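Local coordinates for particle-associated lyase (Acinetobacter bacteriophage AP22, PDB 4Y9V), which probably cleaves the capsular polysaccharide of Acinetobacter baumannii as the lyase tailspike of the phage, and binds a capsular saccharide, at residues 384-395 / 416-427; 473-484 / 508-516. One frame throughout, in Å; residues are numbered along the deposited sequence. Where two conformers were deposited one is given.

Contact 1. Residues 384-395 / 416-427; sequences GEFKLTNNTYYT and DLTVKLDGGCIN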
loop_
_atom_site.group_PDB
_atom_site.type_symbol
_atom_site.label_atom_id
_atom_site.label_comp_id
_atom_site.label_asym_id
_atom_site.label_seq_id
_atom_site.Cartn_x
_atom_site.Cartn_y
_atom_site.Cartn_z
ATOM N N GLY A 384 12.299 2.231 -18.226
ATOM C CA GLY A 384 12.094 2.144 -16.799
ATOM C C GLY A 384 11.252 0.937 -16.428
ATOM O O GLY A 384 11.098 0.001 -17.212
ATOM N N GLU A 385 10.728 0.970 -15.192
ATOM C CA GLU A 385 10.021 -0.168 -14.631
ATOM C C GLU A 385 8.513 -0.041 -14.832
ATOM O O GLU A 385 7.925 1.029 -14.705
ATOM C CB GLU A 385 10.260 -0.318 -13.121
ATOM C CG GLU A 385 11.670 -0.687 -12.771
ATOM C CD GLU A 385 11.978 -1.100 -11.346
ATOM O OE1 GLU A 385 11.285 -0.661 -10.435
ATOM O OE2 GLU A 385 12.901 -1.942 -11.188
ATOM N N PHE A 386 7.908 -1.173 -15.111
ATOM C CA PHE A 386 6.456 -1.316 -15.219
ATOM C C PHE A 386 6.060 -2.339 -14.140
ATOM O O PHE A 386 6.265 -3.541 -14.338
ATOM C CB PHE A 386 6.063 -1.746 -16.598
ATOM C CG PHE A 386 6.361 -0.706 -17.646
ATOM C CD1 PHE A 386 7.607 -0.648 -18.293
ATOM C CD2 PHE A 386 5.407 0.227 -18.016
ATOM C CE1 PHE A 386 7.832 0.299 -19.253
ATOM C CE2 PHE A 386 5.634 1.182 -18.985
ATOM C CZ PHE A 386 6.846 1.217 -19.620
ATOM N N LYS A 387 5.595 -1.847 -13.010
ATOM C CA LYS A 387 5.394 -2.673 -11.820
ATOM C C LYS A 387 3.925 -3.068 -11.689
ATOM O O LYS A 387 3.034 -2.211 -11.706
ATOM C CB LYS A 387 5.808 -1.914 -10.559
ATOM C CG LYS A 387 7.270 -1.558 -10.474
ATOM C CD LYS A 387 7.660 -0.672 -9.312
ATOM C CE LYS A 387 7.600 -1.356 -8.028
ATOM N NZ LYS A 387 8.248 -0.804 -6.806
ATOM N N LEU A 388 3.685 -4.362 -11.543
ATOM C CA LEU A 388 2.350 -4.922 -11.380
ATOM C C LEU A 388 2.362 -5.730 -10.079
ATOM O O LEU A 388 2.774 -6.884 -10.068
ATOM C CB LEU A 388 1.996 -5.785 -12.568
ATOM C CG LEU A 388 1.786 -5.029 -13.881
ATOM C CD1 LEU A 388 1.668 -5.983 -15.034
ATOM C CD2 LEU A 388 0.546 -4.125 -13.794
ATOM N N THR A 389 1.931 -5.094 -8.985
ATOM C CA THR A 389 2.202 -5.599 -7.660
ATOM C C THR A 389 0.899 -6.059 -7.013
ATOM O O THR A 389 0.035 -5.237 -6.674
ATOM C CB THR A 389 2.892 -4.538 -6.814
ATOM O OG1 THR A 389 3.957 -3.995 -7.578
ATOM C CG2 THR A 389 3.406 -5.131 -5.511
ATOM N N ASN A 390 0.734 -7.369 -6.829
ATOM C CA ASN A 390 -0.395 -7.881 -6.057
ATOM C C ASN A 390 -1.748 -7.512 -6.647
ATOM O O ASN A 390 -2.713 -7.293 -5.893
ATOM C CB ASN A 390 -0.276 -7.532 -4.593
ATOM C CG ASN A 390 -0.665 -8.693 -3.730
ATOM O OD1 ASN A 390 -1.256 -9.666 -4.180
ATOM N ND2 ASN A 390 -0.366 -8.575 -2.463
ATOM N N ASN A 391 -1.870 -7.492 -7.978
ATOM C CA ASN A 391 -3.171 -7.265 -8.599
ATOM C C ASN A 391 -3.952 -8.580 -8.714
ATOM O O ASN A 391 -3.374 -9.664 -8.702
ATOM C CB ASN A 391 -3.004 -6.654 -9.994
ATOM C CG ASN A 391 -2.275 -5.335 -9.951
ATOM O OD1 ASN A 391 -2.606 -4.421 -9.184
ATOM N ND2 ASN A 391 -1.244 -5.212 -10.797
ATOM N N THR A 392 -5.264 -8.419 -8.904
ATOM C CA THR A 392 -6.156 -9.518 -9.259
ATOM C C THR A 392 -6.638 -9.251 -10.691
ATOM O O THR A 392 -7.152 -8.174 -10.972
ATOM C CB THR A 392 -7.319 -9.625 -8.290
ATOM O OG1 THR A 392 -6.780 -9.846 -6.983
ATOM C CG2 THR A 392 -8.211 -10.780 -8.655
ATOM N N TYR A 393 -6.448 -10.233 -11.550
ATOM C CA TYR A 393 -6.769 -10.111 -12.970
ATOM C C TYR A 393 -7.926 -11.039 -13.277
ATOM O O TYR A 393 -7.908 -12.212 -12.882
ATOM C CB TYR A 393 -5.561 -10.507 -13.844
ATOM C CG TYR A 393 -4.272 -9.806 -13.474
ATOM C CD1 TYR A 393 -3.471 -10.295 -12.452
ATOM C CD2 TYR A 393 -3.836 -8.657 -14.153
ATOM C CE1 TYR A 393 -2.275 -9.686 -12.094
ATOM C CE2 TYR A 393 -2.653 -8.033 -13.799
ATOM C CZ TYR A 393 -1.873 -8.549 -12.770
ATOM O OH TYR A 393 -0.722 -7.867 -12.409
ATOM N N TYR A 394 -8.925 -10.527 -13.987
ATOM C CA TYR A 394 -10.113 -11.339 -14.344
ATOM C C TYR A 394 -10.138 -11.489 -15.833
ATOM O O TYR A 394 -10.367 -10.487 -16.537
ATOM C CB TYR A 394 -11.362 -10.630 -13.822
ATOM C CG TYR A 394 -11.482 -10.589 -12.321
ATOM C CD1 TYR A 394 -11.875 -11.747 -11.666
ATOM C CD2 TYR A 394 -11.165 -9.495 -11.539
ATOM C CE1 TYR A 394 -11.996 -11.790 -10.277
ATOM C CE2 TYR A 394 -11.269 -9.543 -10.162
ATOM C CZ TYR A 394 -11.690 -10.695 -9.537
ATOM O OH TYR A 394 -11.774 -10.733 -8.157
ATOM N N THR A 395 -9.895 -12.668 -16.374
ATOM C CA THR A 395 -9.816 -12.937 -17.793
ATOM C C THR A 395 -10.820 -13.988 -18.207
ATOM O O THR A 395 -11.288 -14.795 -17.406
ATOM C CB THR A 395 -8.402 -13.374 -18.265
ATOM O OG1 THR A 395 -8.155 -14.742 -17.884
ATOM C CG2 THR A 395 -7.323 -12.469 -17.718
ATOM N N ASP A 416 16.482 1.095 -20.612
ATOM C CA ASP A 416 16.073 -0.295 -20.514
ATOM C C ASP A 416 14.666 -0.377 -19.921
ATOM O O ASP A 416 14.322 0.415 -19.017
ATOM C CB ASP A 416 17.034 -1.057 -19.631
ATOM C CG ASP A 416 18.449 -1.203 -20.167
ATOM O OD1 ASP A 416 18.692 -0.919 -21.363
ATOM O OD2 ASP A 416 19.334 -1.657 -19.398
ATOM N N LEU A 417 13.889 -1.333 -20.378
ATOM C CA LEU A 417 12.526 -1.568 -19.967
ATOM C C LEU A 417 12.451 -2.823 -19.103
ATOM O O LEU A 417 12.934 -3.858 -19.516
ATOM C CB LEU A 417 11.643 -1.728 -21.222
ATOM C CG LEU A 417 10.180 -1.928 -20.986
ATOM C CD1 LEU A 417 9.378 -1.366 -22.072
ATOM C CD2 LEU A 417 9.823 -3.394 -20.799
ATOM N N THR A 418 11.821 -2.721 -17.928
ATOM C CA THR A 418 11.652 -3.880 -17.051
ATOM C C THR A 418 10.190 -4.045 -16.689
ATOM O O THR A 418 9.597 -3.075 -16.195
ATOM C CB THR A 418 12.470 -3.706 -15.778
ATOM O OG1 THR A 418 13.861 -3.574 -16.092
ATOM C CG2 THR A 418 12.316 -4.875 -14.814
ATOM N N VAL A 419 9.622 -5.203 -16.909
ATOM C CA VAL A 419 8.294 -5.541 -16.389
ATOM C C VAL A 419 8.483 -6.351 -15.112
ATOM O O VAL A 419 9.156 -7.396 -15.190
ATOM C CB VAL A 419 7.453 -6.334 -17.399
ATOM C CG1 VAL A 419 6.106 -6.715 -16.782
ATOM C CG2 VAL A 419 7.260 -5.561 -18.687
ATOM N N LYS A 420 7.887 -5.904 -14.032
ATOM C CA LYS A 420 8.060 -6.529 -12.715
ATOM C C LYS A 420 6.683 -6.894 -12.156
ATOM O O LYS A 420 5.990 -6.043 -11.621
ATOM C CB LYS A 420 8.818 -5.626 -11.741
ATOM C CG LYS A 420 9.394 -6.323 -10.528
ATOM C CD LYS A 420 10.415 -5.481 -9.727
ATOM C CE LYS A 420 11.095 -6.287 -8.663
ATOM N NZ LYS A 420 12.091 -5.428 -7.959
ATOM N N LEU A 421 6.288 -8.177 -12.319
ATOM C CA LEU A 421 4.984 -8.684 -11.884
ATOM C C LEU A 421 5.267 -9.487 -10.617
ATOM O O LEU A 421 5.893 -10.532 -10.674
ATOM C CB LEU A 421 4.355 -9.501 -13.008
ATOM C CG LEU A 421 2.867 -9.829 -12.839
ATOM C CD1 LEU A 421 2.359 -10.445 -14.156
ATOM C CD2 LEU A 421 2.553 -10.761 -11.679
ATOM N N ASP A 422 4.846 -8.918 -9.491
ATOM C CA ASP A 422 5.199 -9.393 -8.155
ATOM C C ASP A 422 3.918 -9.712 -7.400
ATOM O O ASP A 422 3.220 -8.806 -6.942
ATOM C CB ASP A 422 6.012 -8.331 -7.450
ATOM C CG ASP A 422 6.470 -8.624 -6.078
ATOM O OD1 ASP A 422 6.383 -9.774 -5.635
ATOM O OD2 ASP A 422 6.935 -7.634 -5.391
ATOM N N GLY A 423 3.600 -10.995 -7.294
ATOM C CA GLY A 423 2.433 -11.438 -6.603
ATOM C C GLY A 423 1.138 -11.200 -7.384
ATOM O O GLY A 423 1.118 -10.673 -8.468
ATOM N N GLY A 424 0.044 -11.613 -6.752
ATOM C CA GLY A 424 -1.291 -11.421 -7.241
ATOM C C GLY A 424 -1.949 -12.733 -7.652
ATOM O O GLY A 424 -1.467 -13.834 -7.354
ATOM N N CYS A 425 -3.102 -12.583 -8.315
ATOM C CA CYS A 425 -4.001 -13.682 -8.622
ATOM C C CYS A 425 -4.530 -13.499 -10.050
ATOM O O CYS A 425 -5.217 -12.519 -10.326
ATOM C CB CYS A 425 -5.140 -13.684 -7.616
ATOM S SG CYS A 425 -6.322 -15.000 -7.921
ATOM N N ILE A 426 -4.212 -14.448 -10.926
ATOM C CA ILE A 426 -4.610 -14.393 -12.306
ATOM C C ILE A 426 -5.730 -15.431 -12.500
ATOM O O ILE A 426 -5.495 -16.627 -12.352
ATOM C CB ILE A 426 -3.426 -14.688 -13.258
ATOM C CG1 ILE A 426 -2.237 -13.753 -12.999
ATOM C CG2 ILE A 426 -3.905 -14.621 -14.702
ATOM C CD1 ILE A 426 -0.949 -14.220 -13.609
ATOM N N ASN A 427 -6.931 -14.946 -12.811
ATOM C CA ASN A 427 -8.108 -15.768 -12.944
ATOM C C ASN A 427 -8.504 -15.940 -14.396
ATOM O O ASN A 427 -8.500 -14.969 -15.166
ATOM C CB ASN A 427 -9.315 -15.107 -12.256
ATOM C CG ASN A 427 -9.144 -14.995 -10.796
ATOM O OD1 ASN A 427 -9.263 -15.981 -10.075
ATOM N ND2 ASN A 427 -8.917 -13.832 -10.295
HETATM O O HOH W 1 13.695 -4.188 -9.918
HETATM O O HOH W 2 11.111 -2.593 -7.794
HETATM O O HOH W 3 0.340 -8.487 -9.960
HETATM O O HOH W 4 6.158 -5.052 -8.925
HETATM O O HOH W 5 6.589 -4.914 -6.688
HETATM O O HOH W 6 0.745 -12.467 -3.993
#
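The ring of Phe386 meets Leu417 across two parallel strands, its CE1 3.6 Å from Leu417 CD1, the side chains crossing at about a right angle. With CG of Phe386 beside its backbone N (chi1 -66°), the ring edge also lies against Thr418 O. Farther along the same buried face, Leu388 CB rests against Leu421 CG. Past the corner, between strands 391-394 and 424-427, Tyr393 CD1 packs 3.7 Å from Ile426 CG1. Tyrosine suits this place: its apolar ring fills the interior while its OH lies in the amide plane of Asn391, accepts from ND2 (3.1 Å) and meets a water that also donates to Gly423 O. Asn391 OD1 accepts from Cys365 N. At the corner, a side chain on Gly424 would run into Asn391 O, already 3.1 Å from its CA, and phi of 112° would press a CB against the preceding carbonyl. Asn427 doubles up on Tyr393 O: its backbone N (2.9 Å) and ND2 (3.2 Å) arrive from opposite faces of the carbonyl plane. Asn427 O accepts from both N and OG1 of Thr395. Strands 360-363 and 366-368 flank one side, 453-458 and 461-463 the other, continuing the parallel beta-helix expected of a pectin lyase-like domain.

Contact 2. Residues 473-484 / 508-516; sequences WVEDGTIGRYTV and PSQSTLATN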
loop_
_atom_site.group_PDB
_atom_site.type_symbol
_atom_site.label_atom_id
_atom_site.label_comp_id
_atom_site.label_asym_id
_atom_site.label_seq_id
_atom_site.Cartn_x
_atom_site.Cartn_y
_atom_site.Cartn_z
ATOM N N TRP A 473 7.841 -14.064 -22.357
ATOM C CA TRP A 473 8.429 -14.161 -23.699
ATOM C C TRP A 473 8.748 -12.751 -24.182
ATOM O O TRP A 473 7.948 -11.836 -23.980
ATOM C CB TRP A 473 7.479 -14.836 -24.668
ATOM C CG TRP A 473 8.082 -15.141 -26.006
ATOM C CD1 TRP A 473 9.332 -15.622 -26.284
ATOM C CD2 TRP A 473 7.415 -15.026 -27.276
ATOM N NE1 TRP A 473 9.492 -15.805 -27.632
ATOM C CE2 TRP A 473 8.339 -15.451 -28.273
ATOM C CE3 TRP A 473 6.141 -14.600 -27.678
ATOM C CZ2 TRP A 473 7.998 -15.471 -29.629
ATOM C CZ3 TRP A 473 5.809 -14.615 -29.011
ATOM C CH2 TRP A 473 6.748 -15.034 -29.980
ATOM N N VAL A 474 9.911 -12.589 -24.814
ATOM C CA VAL A 474 10.362 -11.335 -25.425
ATOM C C VAL A 474 10.946 -11.710 -26.782
ATOM O O VAL A 474 11.823 -12.561 -26.837
ATOM C CB VAL A 474 11.422 -10.642 -24.550
ATOM C CG1 VAL A 474 11.920 -9.374 -25.239
ATOM C CG2 VAL A 474 10.898 -10.345 -23.158
ATOM N N GLU A 475 10.493 -11.065 -27.878
ATOM C CA GLU A 475 10.995 -11.449 -29.184
ATOM C C GLU A 475 10.688 -10.356 -30.223
ATOM O O GLU A 475 9.710 -9.605 -30.102
ATOM C CB GLU A 475 10.392 -12.799 -29.605
ATOM C CG GLU A 475 11.048 -13.442 -30.858
ATOM C CD GLU A 475 12.536 -13.502 -30.739
ATOM O OE1 GLU A 475 13.053 -14.478 -30.144
ATOM O OE2 GLU A 475 13.217 -12.548 -31.192
ATOM N N ASP A 476 11.502 -10.349 -31.271
ATOM C CA ASP A 476 11.250 -9.477 -32.416
ATOM C C ASP A 476 9.933 -9.878 -33.101
ATOM O O ASP A 476 9.445 -10.992 -32.943
ATOM C CB ASP A 476 12.429 -9.536 -33.387
ATOM C CG ASP A 476 12.473 -8.394 -34.396
ATOM O OD1 ASP A 476 11.732 -7.379 -34.220
ATOM O OD2 ASP A 476 13.247 -8.523 -35.388
ATOM N N GLY A 477 9.412 -8.964 -33.904
ATOM C CA GLY A 477 8.189 -9.190 -34.617
ATOM C C GLY A 477 8.332 -10.163 -35.799
ATOM O O GLY A 477 7.315 -10.716 -36.253
ATOM N N THR A 478 9.545 -10.336 -36.273
ATOM C CA THR A 478 9.927 -11.344 -37.264
ATOM C C THR A 478 10.980 -12.178 -36.578
ATOM O O THR A 478 12.040 -11.658 -36.193
ATOM C CB THR A 478 10.472 -10.713 -38.551
ATOM O OG1 THR A 478 9.414 -10.034 -39.234
ATOM C CG2 THR A 478 11.010 -11.790 -39.470
ATOM N N ILE A 479 10.704 -13.474 -36.404
ATOM C CA ILE A 479 11.655 -14.330 -35.709
ATOM C C ILE A 479 12.917 -14.455 -36.546
ATOM O O ILE A 479 12.852 -14.800 -37.756
ATOM C CB ILE A 479 11.063 -15.741 -35.475
ATOM C CG1 ILE A 479 9.655 -15.765 -34.952
ATOM C CG2 ILE A 479 12.069 -16.559 -34.677
ATOM C CD1 ILE A 479 9.584 -15.067 -33.672
ATOM N N GLY A 480 14.062 -14.143 -35.980
ATOM C CA GLY A 480 15.320 -14.206 -36.688
ATOM C C GLY A 480 15.716 -12.961 -37.418
ATOM O O GLY A 480 16.789 -12.940 -38.037
ATOM N N ARG A 481 14.935 -11.898 -37.352
ATOM C CA ARG A 481 15.308 -10.630 -37.974
ATOM C C ARG A 481 16.323 -9.933 -37.116
ATOM O O ARG A 481 17.512 -9.907 -37.440
ATOM C CB ARG A 481 14.054 -9.791 -38.260
ATOM C CG ARG A 481 14.385 -8.426 -38.851
ATOM C CD ARG A 481 13.160 -7.570 -39.094
ATOM N NE ARG A 481 12.577 -7.152 -37.811
ATOM C CZ ARG A 481 11.794 -6.071 -37.678
ATOM N NH1 ARG A 481 11.477 -5.335 -38.729
ATOM N NH2 ARG A 481 11.386 -5.740 -36.441
ATOM N N TYR A 482 15.898 -9.394 -35.941
ATOM C CA TYR A 482 16.808 -8.855 -34.966
ATOM C C TYR A 482 16.663 -9.657 -33.687
ATOM O O TYR A 482 15.612 -10.204 -33.365
ATOM C CB TYR A 482 16.490 -7.358 -34.637
ATOM C CG TYR A 482 16.486 -6.496 -35.861
ATOM C CD1 TYR A 482 17.639 -6.292 -36.606
ATOM C CD2 TYR A 482 15.323 -5.889 -36.344
ATOM C CE1 TYR A 482 17.663 -5.517 -37.755
ATOM C CE2 TYR A 482 15.297 -5.130 -37.489
ATOM C CZ TYR A 482 16.471 -4.953 -38.194
ATOM O OH TYR A 482 16.550 -4.215 -39.360
ATOM N N THR A 483 17.742 -9.637 -32.885
ATOM C CA THR A 483 17.638 -10.013 -31.473
ATOM C C THR A 483 17.148 -8.797 -30.706
ATOM O O THR A 483 17.705 -7.697 -30.844
ATOM C CB THR A 483 19.010 -10.471 -30.960
ATOM O OG1 THR A 483 19.294 -11.712 -31.627
ATOM C CG2 THR A 483 18.999 -10.691 -29.485
ATOM N N VAL A 484 16.114 -8.986 -29.885
ATOM C CA VAL A 484 15.733 -7.962 -28.904
ATOM C C VAL A 484 16.682 -8.136 -27.725
ATOM O O VAL A 484 16.672 -9.210 -27.124
ATOM C CB VAL A 484 14.276 -8.105 -28.464
ATOM C CG1 VAL A 484 13.979 -7.122 -27.358
ATOM C CG2 VAL A 484 13.341 -7.910 -29.665
ATOM N N PRO A 508 11.216 -20.350 -25.318
ATOM C CA PRO A 508 12.510 -20.334 -26.023
ATOM C C PRO A 508 12.385 -19.863 -27.465
ATOM O O PRO A 508 11.660 -20.449 -28.245
ATOM C CB PRO A 508 12.911 -21.812 -25.989
ATOM C CG PRO A 508 11.639 -22.565 -25.956
ATOM C CD PRO A 508 10.699 -21.729 -25.117
ATOM N N SER A 509 13.172 -18.849 -27.808
ATOM C CA SER A 509 13.338 -18.400 -29.192
ATOM C C SER A 509 14.620 -17.591 -29.225
ATOM O O SER A 509 15.296 -17.398 -28.225
ATOM C CB SER A 509 12.098 -17.620 -29.676
ATOM O OG SER A 509 11.895 -16.461 -28.896
ATOM N N GLN A 510 14.951 -17.066 -30.418
ATOM C CA GLN A 510 16.257 -16.425 -30.600
ATOM C C GLN A 510 16.588 -15.439 -29.483
ATOM O O GLN A 510 17.703 -15.474 -28.934
ATOM C CB GLN A 510 16.309 -15.738 -31.957
ATOM C CG GLN A 510 17.606 -14.992 -32.186
ATOM C CD GLN A 510 17.803 -14.552 -33.617
ATOM O OE1 GLN A 510 17.568 -15.323 -34.533
ATOM N NE2 GLN A 510 18.251 -13.313 -33.825
ATOM N N SER A 511 15.686 -14.502 -29.198
ATOM C CA SER A 511 16.080 -13.466 -28.240
ATOM C C SER A 511 16.213 -14.000 -26.826
ATOM O O SER A 511 17.124 -13.568 -26.098
ATOM C CB SER A 511 15.078 -12.293 -28.264
ATOM O OG SER A 511 15.124 -11.624 -29.527
ATOM N N THR A 512 15.338 -14.899 -26.385
ATOM C CA THR A 512 15.432 -15.405 -25.028
ATOM C C THR A 512 16.595 -16.401 -24.847
ATOM O O THR A 512 16.967 -16.666 -23.689
ATOM C CB THR A 512 14.119 -16.023 -24.535
ATOM O OG1 THR A 512 13.787 -17.092 -25.422
ATOM C CG2 THR A 512 13.000 -15.007 -24.455
ATOM N N LEU A 513 17.161 -16.916 -25.941
ATOM C CA LEU A 513 18.265 -17.862 -25.894
ATOM C C LEU A 513 19.593 -17.224 -26.273
ATOM O O LEU A 513 20.629 -17.929 -26.342
ATOM C CB LEU A 513 17.950 -19.041 -26.806
ATOM C CG LEU A 513 16.752 -19.904 -26.402
ATOM C CD1 LEU A 513 16.442 -20.917 -27.462
ATOM C CD2 LEU A 513 17.015 -20.525 -25.055
ATOM N N ALA A 514 19.643 -15.940 -26.536
ATOM C CA ALA A 514 20.888 -15.318 -26.982
ATOM C C ALA A 514 21.942 -15.384 -25.909
ATOM O O ALA A 514 21.653 -15.443 -24.719
ATOM C CB ALA A 514 20.596 -13.867 -27.416
ATOM N N THR A 515 23.187 -15.365 -26.383
ATOM C CA THR A 515 24.362 -15.607 -25.549
ATOM C C THR A 515 24.387 -14.862 -24.244
ATOM O O THR A 515 24.628 -15.361 -23.137
ATOM C CB THR A 515 25.636 -15.306 -26.361
ATOM O OG1 THR A 515 25.651 -16.044 -27.549
ATOM C CG2 THR A 515 26.801 -15.853 -25.547
ATOM N N ASN A 516 24.120 -13.555 -24.337
ATOM C CA ASN A 516 24.336 -12.839 -23.062
ATOM C C ASN A 516 23.174 -12.781 -22.094
ATOM O O ASN A 516 23.303 -12.135 -21.064
ATOM C CB ASN A 516 24.856 -11.452 -23.433
ATOM C CG ASN A 516 26.276 -11.587 -24.009
ATOM O OD1 ASN A 516 27.185 -12.274 -23.483
ATOM N ND2 ASN A 516 26.406 -10.861 -25.114
HETATM O O HOH W 7 18.691 -15.652 -36.976
HETATM O O HOH W 8 19.180 -12.012 -36.298
HETATM O O HOH W 9 18.452 -11.062 -26.157
#
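The indole of Trp473 turns its edge to Ser509, whose OG lies in the ring plane and accepts a nearly straight bond (170°) from NE1 at 2.8 Å. On one face of that indole sits CB of Glu475, while Tyr507 meets it edge-to-face and Arg469 adds a cation-pi contact. The guanidinium of Arg481 has Tyr482 CE2 over one face and the carboxylate of Asp476 at its edge, gripped side-on by NE and NH2, a brace within the turn that follows strand 470-476. Across the contact Glu475 is the hub. Its chain bends at chi2 (51°), bringing OE1 to Ser511 N (2.8 Å, syn lone pair) and to Ser509 OG (2.6 Å, anti lone pair). OE2 takes Ser511 OG from above the carboxylate plane and Asp476 N from the same face. Small hydroxyls suit both serine positions, since each accepts as well as donates: Ser511 OG also receives Val484 N at 2.8 Å. The extended Gln510 gives NE2 to Thr483 OG1 (2.9 Å), its amide nearly coplanar with the bond. Four donors on one carboxylate, three of them from 508-516 and none a cation, would favour the ionised glutamate and fix its rotation, so 508-516 is held mainly by directed polar bonds.

Overall arrangement
Contact 1 closes along the chain before contact 2 opens; their centres are 22 Å apart and their nearest atoms about 7 Å, so the two do not touch. The first joins successive coils on two faces of the beta-helix, near the middle of the chain, its centre 10 Å from that of the chain. The second lies 26 Å out, where strand 470-476, at the end of the sheet 376-378, 405-409, 435-441 and 470-476, meets the loop before strand 518-531. Contact 1 also faces the neighbouring subunits of the trimer, which do not reach contact 2. The residues that bind the glycan, from Arg166 to His337, belong to neither contact; a sodium ion lies about 4 Å from the side chain of Asp422.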